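Local coordinates for Cyclo(L-leucyl-L-phenylalanyl) synthase (Streptomyces noursei, PDB 3OQV), which catalyses the ATP-independent formation, from two aminoacyl-tRNAs, of cyclo(L-phenylalanyl-L-leucyl), an intermediate in the biosynthesis of the antibacterial peptide albonoursin, at residues V64-T69 against K94-R99; D72-A77 against R154-N159; R134-F139 against Y178-A183; T209-R214 against Q225-V230. All coordinates share one frame; numbering follows the deposited sequence.

Contact 1 (V64-T69 against K94-R99); sequences VVYVDT and KDLRRR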
# COMPACT_ATOMS: atom_id res chain seq x y z
N VAL A 64 -3.38 -0.03 -9.46
CA VAL A 64 -2.22 -0.66 -8.84
C VAL A 64 -1.26 0.44 -8.43
O VAL A 64 -0.88 1.30 -9.25
CB VAL A 64 -1.49 -1.61 -9.81
CG1 VAL A 64 -0.37 -2.33 -9.07
CG2 VAL A 64 -2.45 -2.61 -10.41
N VAL A 65 -0.99 0.52 -7.14
CA VAL A 65 -0.15 1.57 -6.62
C VAL A 65 1.04 0.92 -5.94
O VAL A 65 0.88 0.12 -5.02
CB VAL A 65 -0.90 2.49 -5.64
CG1 VAL A 65 0.00 3.60 -5.11
CG2 VAL A 65 -2.14 3.08 -6.34
N TYR A 66 2.23 1.23 -6.42
CA TYR A 66 3.42 0.77 -5.75
C TYR A 66 4.05 1.87 -4.89
O TYR A 66 4.04 3.05 -5.26
CB TYR A 66 4.41 0.16 -6.74
CG TYR A 66 5.00 1.13 -7.73
CD1 TYR A 66 6.24 1.72 -7.48
CD2 TYR A 66 4.39 1.36 -8.96
CE1 TYR A 66 6.83 2.57 -8.40
CE2 TYR A 66 4.99 2.20 -9.91
CZ TYR A 66 6.21 2.80 -9.61
OH TYR A 66 6.83 3.65 -10.50
N VAL A 67 4.44 1.51 -3.68
CA VAL A 67 4.78 2.51 -2.68
C VAL A 67 6.28 2.81 -2.75
O VAL A 67 7.11 2.00 -2.33
CB VAL A 67 4.43 2.03 -1.27
CG1 VAL A 67 4.68 3.15 -0.26
CG2 VAL A 67 2.97 1.60 -1.23
N ASP A 68 6.61 3.97 -3.30
CA ASP A 68 7.99 4.33 -3.59
C ASP A 68 8.47 5.42 -2.64
O ASP A 68 9.61 5.86 -2.73
CB ASP A 68 8.15 4.76 -5.05
CG ASP A 68 7.27 5.96 -5.42
OD1 ASP A 68 6.17 6.12 -4.86
OD2 ASP A 68 7.68 6.72 -6.32
N THR A 69 7.63 5.78 -1.67
CA THR A 69 7.85 7.00 -0.88
C THR A 69 8.35 6.68 0.52
O THR A 69 7.88 5.72 1.15
CB THR A 69 6.54 7.82 -0.76
OG1 THR A 69 5.46 6.94 -0.46
CG2 THR A 69 6.25 8.54 -2.07
N LYS A 94 13.72 -0.18 -9.06
CA LYS A 94 13.95 -0.72 -10.39
C LYS A 94 13.49 -2.16 -10.48
O LYS A 94 12.90 -2.57 -11.48
CB LYS A 94 15.43 -0.64 -10.78
CG LYS A 94 15.83 0.69 -11.37
CD LYS A 94 17.33 0.77 -11.55
CE LYS A 94 17.68 1.78 -12.61
NZ LYS A 94 16.53 2.69 -12.87
N ASP A 95 13.82 -2.95 -9.47
CA ASP A 95 13.44 -4.36 -9.44
C ASP A 95 11.90 -4.51 -9.40
O ASP A 95 11.31 -5.26 -10.19
CB ASP A 95 14.08 -5.06 -8.24
CG ASP A 95 15.60 -5.20 -8.38
OD1 ASP A 95 16.13 -4.94 -9.48
OD2 ASP A 95 16.26 -5.58 -7.39
N LEU A 96 11.27 -3.77 -8.50
CA LEU A 96 9.79 -3.72 -8.42
C LEU A 96 9.11 -3.39 -9.76
O LEU A 96 8.23 -4.13 -10.22
CB LEU A 96 9.36 -2.71 -7.36
CG LEU A 96 7.90 -2.69 -6.92
CD1 LEU A 96 7.42 -4.08 -6.69
CD2 LEU A 96 7.76 -1.86 -5.66
N ARG A 97 9.54 -2.30 -10.40
CA ARG A 97 8.95 -1.88 -11.67
C ARG A 97 9.13 -2.89 -12.79
O ARG A 97 8.21 -3.11 -13.56
CB ARG A 97 9.51 -0.54 -12.12
CG ARG A 97 8.96 0.64 -11.32
CD ARG A 97 9.42 1.95 -11.94
NE ARG A 97 9.63 2.96 -10.92
CZ ARG A 97 10.81 3.28 -10.41
NH1 ARG A 97 11.92 2.69 -10.86
NH2 ARG A 97 10.89 4.20 -9.46
N ARG A 98 10.35 -3.42 -12.92
CA ARG A 98 10.63 -4.43 -13.93
C ARG A 98 9.74 -5.66 -13.73
O ARG A 98 9.16 -6.19 -14.68
CB ARG A 98 12.11 -4.82 -13.89
CG ARG A 98 13.03 -3.61 -13.88
CD ARG A 98 14.53 -3.97 -13.95
NE ARG A 98 15.30 -2.79 -14.36
CZ ARG A 98 16.58 -2.59 -14.06
NH1 ARG A 98 17.27 -3.50 -13.38
NH2 ARG A 98 17.18 -1.47 -14.46
N ARG A 99 9.62 -6.10 -12.49
CA ARG A 99 8.81 -7.27 -12.19
C ARG A 99 7.31 -6.98 -12.47
O ARG A 99 6.62 -7.80 -13.07
CB ARG A 99 9.04 -7.71 -10.74
CG ARG A 99 7.94 -8.56 -10.12
CD ARG A 99 8.46 -9.38 -8.93
NE ARG A 99 9.83 -9.02 -8.55
CZ ARG A 99 10.14 -8.15 -7.60
NH1 ARG A 99 11.42 -7.89 -7.32
NH2 ARG A 99 9.19 -7.54 -6.91
O HOH W 1 8.82 5.82 -8.69
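Tyr-66 on strand 59-67 and Leu-96 on helix 82-107 mark the nearest approach of the two backbones, with their CA atoms 8.2 Å apart. The long helix packs here against the parallel sheet of the Rossmann fold. Next to the sheet the contact is apolar: Leu-96 CD2 lies 4.1 Å from Tyr-66 CB, and the same leucine also reaches Ile-36 on the neighbouring strand 29-37. Farther out it turns polar. With chi1 at 66°, the Tyr-66 ring leaves its strand between the backbone N and the carbonyl carbon and carries its hydroxyl to Arg-97. The arginine chain, bent at chi3, crosses the ring at about a right angle, its CG passing 3.9 Å from Tyr-66 CZ. A water continues the polar edge, receiving a hydrogen bond from Arg-97 NH2 (2.7 Å) and giving one to Asp-68 OD2 (2.8 Å). It thereby links Asp-68 and Arg-97, probably of opposite charge, whose charged atoms do not touch. Asp-68 OD2 is also hydrogen-bonded to Ser-120, which helps to place the carboxylate. Arg-98, which by similarity could take part in aminoacyl-tRNA binding, follows on the same helix, while Val-67 lines the dithiane diol pocket from the strand. The direct polar link is Arg-97 NE to Tyr-66 OH, 2.9 Å long with an N-H...O angle of 149°, the hydroxyl oxygen lying in the guanidinium plane.

Contact 2 (D72-A77 against R154-N159); sequences DEMLIA and RAVVMN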
# COMPACT_ATOMS: atom_id res chain seq x y z
N ASP A 72 13.62 5.63 1.99
CA ASP A 72 15.00 6.02 2.30
C ASP A 72 15.17 6.39 3.78
O ASP A 72 16.18 6.05 4.40
CB ASP A 72 15.48 7.14 1.37
CG ASP A 72 14.60 8.38 1.44
OD1 ASP A 72 13.38 8.28 1.69
OD2 ASP A 72 15.15 9.48 1.22
N GLU A 73 14.15 7.03 4.35
CA GLU A 73 14.19 7.42 5.76
C GLU A 73 14.35 6.22 6.69
O GLU A 73 14.93 6.33 7.77
CB GLU A 73 12.92 8.18 6.14
CG GLU A 73 12.79 9.52 5.46
CD GLU A 73 11.36 10.02 5.44
OE1 GLU A 73 10.69 9.95 6.50
OE2 GLU A 73 10.90 10.47 4.37
N MET A 74 13.81 5.07 6.28
CA MET A 74 13.88 3.88 7.10
C MET A 74 15.28 3.29 7.03
O MET A 74 15.82 2.81 8.02
CB MET A 74 12.86 2.84 6.64
CG MET A 74 12.67 1.66 7.59
SD MET A 74 12.11 2.14 9.25
CE MET A 74 10.36 2.47 8.93
N LEU A 75 15.87 3.33 5.84
CA LEU A 75 17.24 2.86 5.65
C LEU A 75 18.22 3.73 6.43
O LEU A 75 19.20 3.24 6.99
CB LEU A 75 17.60 2.85 4.17
CG LEU A 75 16.83 1.83 3.33
CD1 LEU A 75 17.05 2.11 1.85
CD2 LEU A 75 17.27 0.41 3.69
N ILE A 76 17.94 5.03 6.47
CA ILE A 76 18.73 5.95 7.26
C ILE A 76 18.63 5.69 8.76
O ILE A 76 19.65 5.58 9.45
CB ILE A 76 18.40 7.40 6.92
CG1 ILE A 76 18.88 7.70 5.49
CG2 ILE A 76 19.03 8.34 7.92
CD1 ILE A 76 18.27 8.94 4.87
N ALA A 77 17.40 5.50 9.25
CA ALA A 77 17.18 4.97 10.60
C ALA A 77 18.06 3.76 10.91
O ALA A 77 18.55 3.61 12.03
CB ALA A 77 15.70 4.63 10.81
N ARG A 154 4.22 0.41 13.77
CA ARG A 154 5.01 -0.62 14.41
C ARG A 154 5.13 -1.87 13.56
O ARG A 154 6.21 -2.46 13.48
CB ARG A 154 4.44 -0.94 15.79
CG ARG A 154 4.46 0.26 16.72
CD ARG A 154 4.28 -0.11 18.19
NE ARG A 154 4.55 1.07 19.01
CZ ARG A 154 5.72 1.35 19.57
NH1 ARG A 154 6.72 0.48 19.53
NH2 ARG A 154 5.87 2.49 20.24
N ALA A 155 4.04 -2.24 12.90
CA ALA A 155 4.08 -3.38 11.99
C ALA A 155 5.01 -3.14 10.81
O ALA A 155 5.77 -4.02 10.43
CB ALA A 155 2.67 -3.75 11.50
N VAL A 156 4.97 -1.93 10.24
CA VAL A 156 5.90 -1.58 9.17
C VAL A 156 7.34 -1.67 9.66
O VAL A 156 8.20 -2.25 8.99
CB VAL A 156 5.64 -0.15 8.64
CG1 VAL A 156 6.76 0.28 7.71
CG2 VAL A 156 4.28 -0.06 7.95
N VAL A 157 7.61 -1.07 10.81
CA VAL A 157 8.96 -1.04 11.35
C VAL A 157 9.44 -2.46 11.62
O VAL A 157 10.52 -2.87 11.18
CB VAL A 157 9.05 -0.22 12.66
CG1 VAL A 157 10.38 -0.46 13.34
CG2 VAL A 157 8.88 1.27 12.36
N MET A 158 8.62 -3.22 12.34
CA MET A 158 9.06 -4.51 12.86
C MET A 158 9.24 -5.51 11.73
O MET A 158 9.88 -6.54 11.89
CB MET A 158 8.06 -5.04 13.89
CG MET A 158 8.06 -4.25 15.20
SD MET A 158 9.62 -4.35 16.12
CE MET A 158 10.25 -5.93 15.52
N ASN A 159 8.76 -5.14 10.55
CA ASN A 159 8.78 -6.05 9.41
C ASN A 159 9.60 -5.52 8.25
O ASN A 159 9.57 -6.08 7.15
CB ASN A 159 7.35 -6.40 8.97
CG ASN A 159 6.58 -7.19 10.03
OD1 ASN A 159 7.03 -8.25 10.46
ND2 ASN A 159 5.44 -6.66 10.45
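Met-74 of helix 71-78 reaches across to Val-157 and Val-156 near the C-terminal end of helix 143-158, and these three residues carry the whole contact. The backbones stay well apart, the nearest CA atoms being those of Met-74 and Val-157 at 8.2 Å, and the long thioether chain spans the interval. Its tightest point is the terminal methyl: Met-74 CE rests 3.9 Å from Val-157 CG2. The same methyl comes within 4.4 Å of Val-156 CG1, so it meets one branch of each valine, while the methionine and Val-157 side chains cross at about a right angle. Bends at chi2 (60°) and chi3 (77°) fold the methionine so that CE, rather than the sulfur, does the touching. No hydrogen bond passes between the segments, and the small buried area, 96 Å² for both sides together, fits a contact made through one methyl.

Away from this apolar point, Ile-76, Arg-154 and Met-158 are solvent-exposed and take no part in the contact. Just past helix 143-158, Asn-159 folds back, and its ND2 makes a weak hydrogen bond to Ala-155 O (2.7 Å).

The side chain of Val-156 also lies about 4 Å from those of Tyr-178 and Val-179, which probably bind substrate, so the contact adjoins the probable substrate pocket. Helix 169-193 flanks both partners: His-171 packs on Met-74, and Asn-177 hydrogen-bonds Glu-73. On its other sides, helix 71-78 sets Leu-75 against helix 82-107, while helix 143-158 meets helix 207-212 through Ala-155 and Val-156.

Contact 3 (R134-F139 against Y178-A183); sequences RTDRAF and YVLAEA. With DTD (dithiane diol), chain B; PO4 (phosphate ion), chain C.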
# COMPACT_ATOMS: atom_id res chain seq x y z
N ARG A 134 -7.62 15.36 5.10
CA ARG A 134 -8.58 14.79 6.04
C ARG A 134 -7.92 13.75 6.95
O ARG A 134 -8.17 13.74 8.15
CB ARG A 134 -9.75 14.14 5.30
CG ARG A 134 -10.88 15.10 4.98
CD ARG A 134 -11.93 14.41 4.14
NE ARG A 134 -12.14 15.11 2.88
CZ ARG A 134 -12.23 14.53 1.69
NH1 ARG A 134 -12.16 13.20 1.57
NH2 ARG A 134 -12.43 15.28 0.62
N THR A 135 -7.09 12.88 6.37
CA THR A 135 -6.39 11.87 7.16
C THR A 135 -5.35 12.46 8.12
O THR A 135 -5.23 12.02 9.26
CB THR A 135 -5.74 10.75 6.29
OG1 THR A 135 -4.84 11.34 5.33
CG2 THR A 135 -6.80 9.94 5.56
N ASP A 136 -4.59 13.45 7.65
CA ASP A 136 -3.68 14.20 8.53
C ASP A 136 -4.41 14.77 9.74
O ASP A 136 -4.04 14.49 10.87
CB ASP A 136 -2.99 15.32 7.76
CG ASP A 136 -1.82 14.82 6.91
OD1 ASP A 136 -1.38 13.66 7.08
OD2 ASP A 136 -1.36 15.59 6.04
N ARG A 137 -5.48 15.53 9.49
CA ARG A 137 -6.33 16.05 10.55
C ARG A 137 -6.87 14.97 11.48
O ARG A 137 -6.77 15.10 12.71
CB ARG A 137 -7.47 16.89 9.96
CG ARG A 137 -8.71 16.97 10.85
CD ARG A 137 -9.48 18.26 10.63
NE ARG A 137 -9.32 18.78 9.28
CZ ARG A 137 -10.05 18.40 8.23
NH1 ARG A 137 -9.81 18.91 7.03
NH2 ARG A 137 -11.01 17.49 8.39
N ALA A 138 -7.43 13.91 10.91
CA ALA A 138 -7.90 12.78 11.71
C ALA A 138 -6.81 12.23 12.61
O ALA A 138 -7.08 11.87 13.76
CB ALA A 138 -8.47 11.67 10.82
N PHE A 139 -5.58 12.18 12.11
CA PHE A 139 -4.48 11.62 12.90
C PHE A 139 -4.17 12.47 14.13
O PHE A 139 -3.74 11.96 15.17
CB PHE A 139 -3.21 11.46 12.07
CG PHE A 139 -2.02 11.02 12.87
CD1 PHE A 139 -1.78 9.67 13.11
CD2 PHE A 139 -1.16 11.95 13.44
CE1 PHE A 139 -0.70 9.27 13.87
CE2 PHE A 139 -0.07 11.56 14.19
CZ PHE A 139 0.17 10.21 14.41
N TYR A 178 5.77 7.26 6.38
CA TYR A 178 5.43 6.22 5.42
C TYR A 178 3.93 5.89 5.50
O TYR A 178 3.24 5.80 4.49
CB TYR A 178 6.27 4.98 5.73
CG TYR A 178 6.11 3.84 4.75
CD1 TYR A 178 6.91 3.75 3.61
CD2 TYR A 178 5.20 2.83 4.99
CE1 TYR A 178 6.75 2.71 2.71
CE2 TYR A 178 5.04 1.78 4.09
CZ TYR A 178 5.82 1.73 2.96
OH TYR A 178 5.66 0.68 2.07
N VAL A 179 3.44 5.71 6.72
CA VAL A 179 2.08 5.23 6.91
C VAL A 179 1.07 6.35 6.62
O VAL A 179 0.05 6.11 5.97
CB VAL A 179 1.87 4.69 8.33
CG1 VAL A 179 0.36 4.67 8.70
CG2 VAL A 179 2.47 3.27 8.45
N LEU A 180 1.37 7.57 7.06
CA LEU A 180 0.52 8.72 6.75
C LEU A 180 0.39 9.02 5.25
O LEU A 180 -0.62 9.55 4.82
CB LEU A 180 0.96 9.98 7.50
CG LEU A 180 0.81 9.90 9.02
CD1 LEU A 180 1.17 11.22 9.69
CD2 LEU A 180 -0.59 9.45 9.42
N ALA A 181 1.46 8.77 4.48
CA ALA A 181 1.38 8.85 3.02
C ALA A 181 0.39 7.84 2.43
O ALA A 181 -0.23 8.10 1.40
CB ALA A 181 2.78 8.69 2.39
N GLU A 182 0.30 6.66 3.05
CA GLU A 182 -0.56 5.56 2.56
C GLU A 182 -2.01 5.74 2.99
O GLU A 182 -2.92 5.15 2.40
CB GLU A 182 -0.05 4.23 3.11
CG GLU A 182 1.27 3.76 2.49
CD GLU A 182 1.61 2.33 2.85
OE1 GLU A 182 1.36 1.94 4.01
OE2 GLU A 182 2.06 1.56 1.98
N ALA A 183 -2.22 6.54 4.03
CA ALA A 183 -3.49 6.58 4.74
C ALA A 183 -4.69 7.01 3.88
O ALA A 183 -5.78 6.47 4.04
CB ALA A 183 -3.39 7.46 5.99
S1 DTD B . -2.46 0.69 1.17
C1 DTD B . -2.09 -0.72 2.16
C2 DTD B . -1.46 -1.77 1.26
O2 DTD B . -1.60 -3.07 1.86
C3 DTD B . 0.00 -1.42 1.02
O3 DTD B . 0.80 -2.59 0.84
C4 DTD B . 0.14 -0.52 -0.21
S4 DTD B . -0.89 0.91 -0.06
P PO4 C . 2.94 -1.38 3.67
O1 PO4 C . 4.31 -1.77 4.16
O2 PO4 C . 3.09 -0.52 2.43
O3 PO4 C . 2.12 -2.61 3.38
O4 PO4 C . 2.26 -0.58 4.77
O HOH W 2 -2.47 11.16 6.58
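Phe-139 and Leu-180 meet at one end of the packing between helices 126-141 and 169-193; the axes of the short segments come within 9.6 Å, with 128° between their N-to-C directions. A chi1 of 174° sets Phe-139 CG beside the carbonyl carbon and brings the ring toward the second helix. Leu-180 CD1 sits over one face of the ring, and its other methyl, CD2, lies 3.9 Å from Phe-139 CD1. The two side chains cross at about a right angle. At the other end, Thr-135 packs on Ala-183 with their CB atoms 4.1 Å apart. Its chi1 of 57° puts Thr-135 CG2 beside its own backbone N, 3.9 Å from Ala-183 O, and turns OG1 toward a water shared by the two helices. This water lies 2.7 Å from Thr-135 OG1, which also has Arg-132 O as a partner, and donates to Asp-136 OD1 (2.8 Å) and Leu-180 O (3.0 Å), joining the two segments, between which no direct hydrogen bond passes. Asp-136 is also held by a salt bridge to Arg-132. Other side chains of 178-183 point to the pocket: the Tyr-178 ring turns an edge to a phosphate ion, probably from the crystallisation liquor, and Glu-182 OE2 lies 3.6 Å from C4 of the dithiane diol. Residues 178-182 probably bind substrate, so the contact backs the pocket helix of this aminoacyl-tRNA synthetase-like Rossmann fold.

Contact 4 (T209-R214 against Q225-V230); sequences TAFLSR and QAYVVV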
# COMPACT_ATOMS: atom_id res chain seq x y z
N THR A 209 -3.14 -4.99 8.22
CA THR A 209 -3.95 -5.81 9.10
C THR A 209 -3.81 -5.38 10.56
O THR A 209 -4.72 -5.59 11.36
CB THR A 209 -3.64 -7.31 8.97
OG1 THR A 209 -2.35 -7.59 9.52
CG2 THR A 209 -3.67 -7.74 7.49
N ALA A 210 -2.72 -4.68 10.87
CA ALA A 210 -2.58 -4.08 12.20
C ALA A 210 -3.50 -2.87 12.38
O ALA A 210 -4.13 -2.71 13.42
CB ALA A 210 -1.12 -3.70 12.47
N PHE A 211 -3.63 -2.05 11.33
CA PHE A 211 -4.62 -0.98 11.32
C PHE A 211 -6.04 -1.53 11.46
O PHE A 211 -6.85 -1.02 12.22
CB PHE A 211 -4.49 -0.14 10.03
CG PHE A 211 -5.53 0.93 9.90
CD1 PHE A 211 -5.40 2.14 10.57
CD2 PHE A 211 -6.67 0.71 9.13
CE1 PHE A 211 -6.40 3.10 10.49
CE2 PHE A 211 -7.66 1.67 9.05
CZ PHE A 211 -7.52 2.87 9.72
N LEU A 212 -6.34 -2.57 10.69
CA LEU A 212 -7.71 -3.09 10.61
C LEU A 212 -8.16 -3.74 11.92
O LEU A 212 -9.35 -3.82 12.21
CB LEU A 212 -7.84 -4.07 9.44
CG LEU A 212 -7.77 -3.37 8.08
CD1 LEU A 212 -7.80 -4.36 6.93
CD2 LEU A 212 -8.89 -2.34 7.95
N SER A 213 -7.21 -4.18 12.73
CA SER A 213 -7.58 -4.90 13.95
C SER A 213 -7.73 -3.99 15.18
O SER A 213 -8.12 -4.45 16.26
CB SER A 213 -6.60 -6.04 14.21
OG SER A 213 -5.33 -5.52 14.52
N ARG A 214 -7.44 -2.71 15.03
CA ARG A 214 -7.36 -1.82 16.19
C ARG A 214 -8.73 -1.50 16.78
O ARG A 214 -9.74 -1.48 16.07
CB ARG A 214 -6.61 -0.53 15.87
N GLN A 225 -15.70 2.22 1.25
CA GLN A 225 -14.38 1.62 1.44
C GLN A 225 -14.53 0.20 1.96
O GLN A 225 -15.20 -0.01 2.96
CB GLN A 225 -13.54 2.44 2.43
CG GLN A 225 -12.13 1.87 2.66
CD GLN A 225 -11.24 1.99 1.43
OE1 GLN A 225 -10.91 3.10 1.01
NE2 GLN A 225 -10.87 0.86 0.84
N ALA A 226 -13.91 -0.77 1.30
CA ALA A 226 -13.90 -2.15 1.80
C ALA A 226 -12.49 -2.74 1.76
O ALA A 226 -11.59 -2.18 1.13
CB ALA A 226 -14.84 -3.00 0.99
N TYR A 227 -12.30 -3.84 2.48
CA TYR A 227 -10.98 -4.46 2.63
C TYR A 227 -11.15 -5.96 2.48
O TYR A 227 -11.75 -6.61 3.33
CB TYR A 227 -10.42 -4.17 4.03
CG TYR A 227 -10.43 -2.73 4.44
CD1 TYR A 227 -9.39 -1.87 4.08
CD2 TYR A 227 -11.48 -2.21 5.20
CE1 TYR A 227 -9.39 -0.55 4.48
CE2 TYR A 227 -11.48 -0.88 5.60
CZ TYR A 227 -10.43 -0.06 5.23
OH TYR A 227 -10.42 1.26 5.62
N VAL A 228 -10.62 -6.52 1.39
CA VAL A 228 -10.89 -7.91 1.04
C VAL A 228 -9.59 -8.69 1.10
O VAL A 228 -8.60 -8.31 0.46
CB VAL A 228 -11.53 -8.02 -0.35
CG1 VAL A 228 -11.56 -9.46 -0.83
CG2 VAL A 228 -12.97 -7.47 -0.31
N VAL A 229 -9.55 -9.68 1.98
CA VAL A 229 -8.33 -10.48 2.15
C VAL A 229 -8.15 -11.41 0.95
O VAL A 229 -9.10 -12.00 0.46
CB VAL A 229 -8.31 -11.29 3.47
CG1 VAL A 229 -9.46 -12.31 3.53
CG2 VAL A 229 -6.95 -11.98 3.64
N VAL A 230 -6.94 -11.43 0.40
CA VAL A 230 -6.69 -12.29 -0.75
C VAL A 230 -5.72 -13.39 -0.33
O VAL A 230 -4.63 -13.10 0.15
CB VAL A 230 -6.13 -11.46 -1.93
CG1 VAL A 230 -5.58 -12.38 -2.99
CG2 VAL A 230 -7.24 -10.57 -2.51
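Phe-211 and Leu-212, at the end of helix 207-212, turn toward Tyr-227 on strand 225-229, and the contact rests on these three side chains. Along the helix, Thr-209 comes first, its OG1 hydrogen-bonded to Thr-206 O and its side chain against Tyr-202. Ala-210 faces another way, onto Ala-155 of helix 143-158. Phe-211 then makes the lighter of the two touches. Its ring comes edge-on to the tyrosine hydroxyl, Phe-211 CE2 lying 4.4 Å from Tyr-227 OH. That hydroxyl is already engaged in a hydrogen bond to Phe-186 O, which helps to fix the orientation of the tyrosine.

Leu-212 follows and supplies most of the helix's share of the surface. Its two methyls divide the tyrosine between them. CD2 sits above the middle of the ring, 3.6 Å from the Tyr-227 centroid and just 4° off the ring normal, a CH-pi contact of almost ideal alignment. CD1 lies nearer the root of the ring, 3.9 Å from Tyr-227 CB. Beyond Leu-212 the chain leads away from the strand.

The nearest CA atoms, those of Leu-212 and Tyr-227, are 8.7 Å apart, a gap bridged by side chains alone. Strand 225-229 is an outermost strand of the parallel sheet and bonds through its backbone to strand 198-202, which carries the specificity residue Leu-200. Helix 207-212 is held between this sheet edge and helix 143-158, where Phe-211 packs on Ala-148 and Met-152.

Along the chain, contacts 1 and 2 interleave, as do contacts 2 and 3, whereas contact 4 comes last and is in series with all of them. Contacts 1 and 4 both reach the parallel sheet, at strands 59-67 and 225-229, with centres 22 Å apart on opposite sides of the chain's centre. Contacts 2 and 3 belong to the helical layer and touch where Val-156 meets Tyr-178 and Val-179. Ala-155 packs contact 2 on Ala-210 of contact 4. Contacts 1 and 3 meet at the probable substrate pocket, through Val-67 against Tyr-178 and Glu-182, with Val-67 and Glu-182 also bordering the dithiane diol.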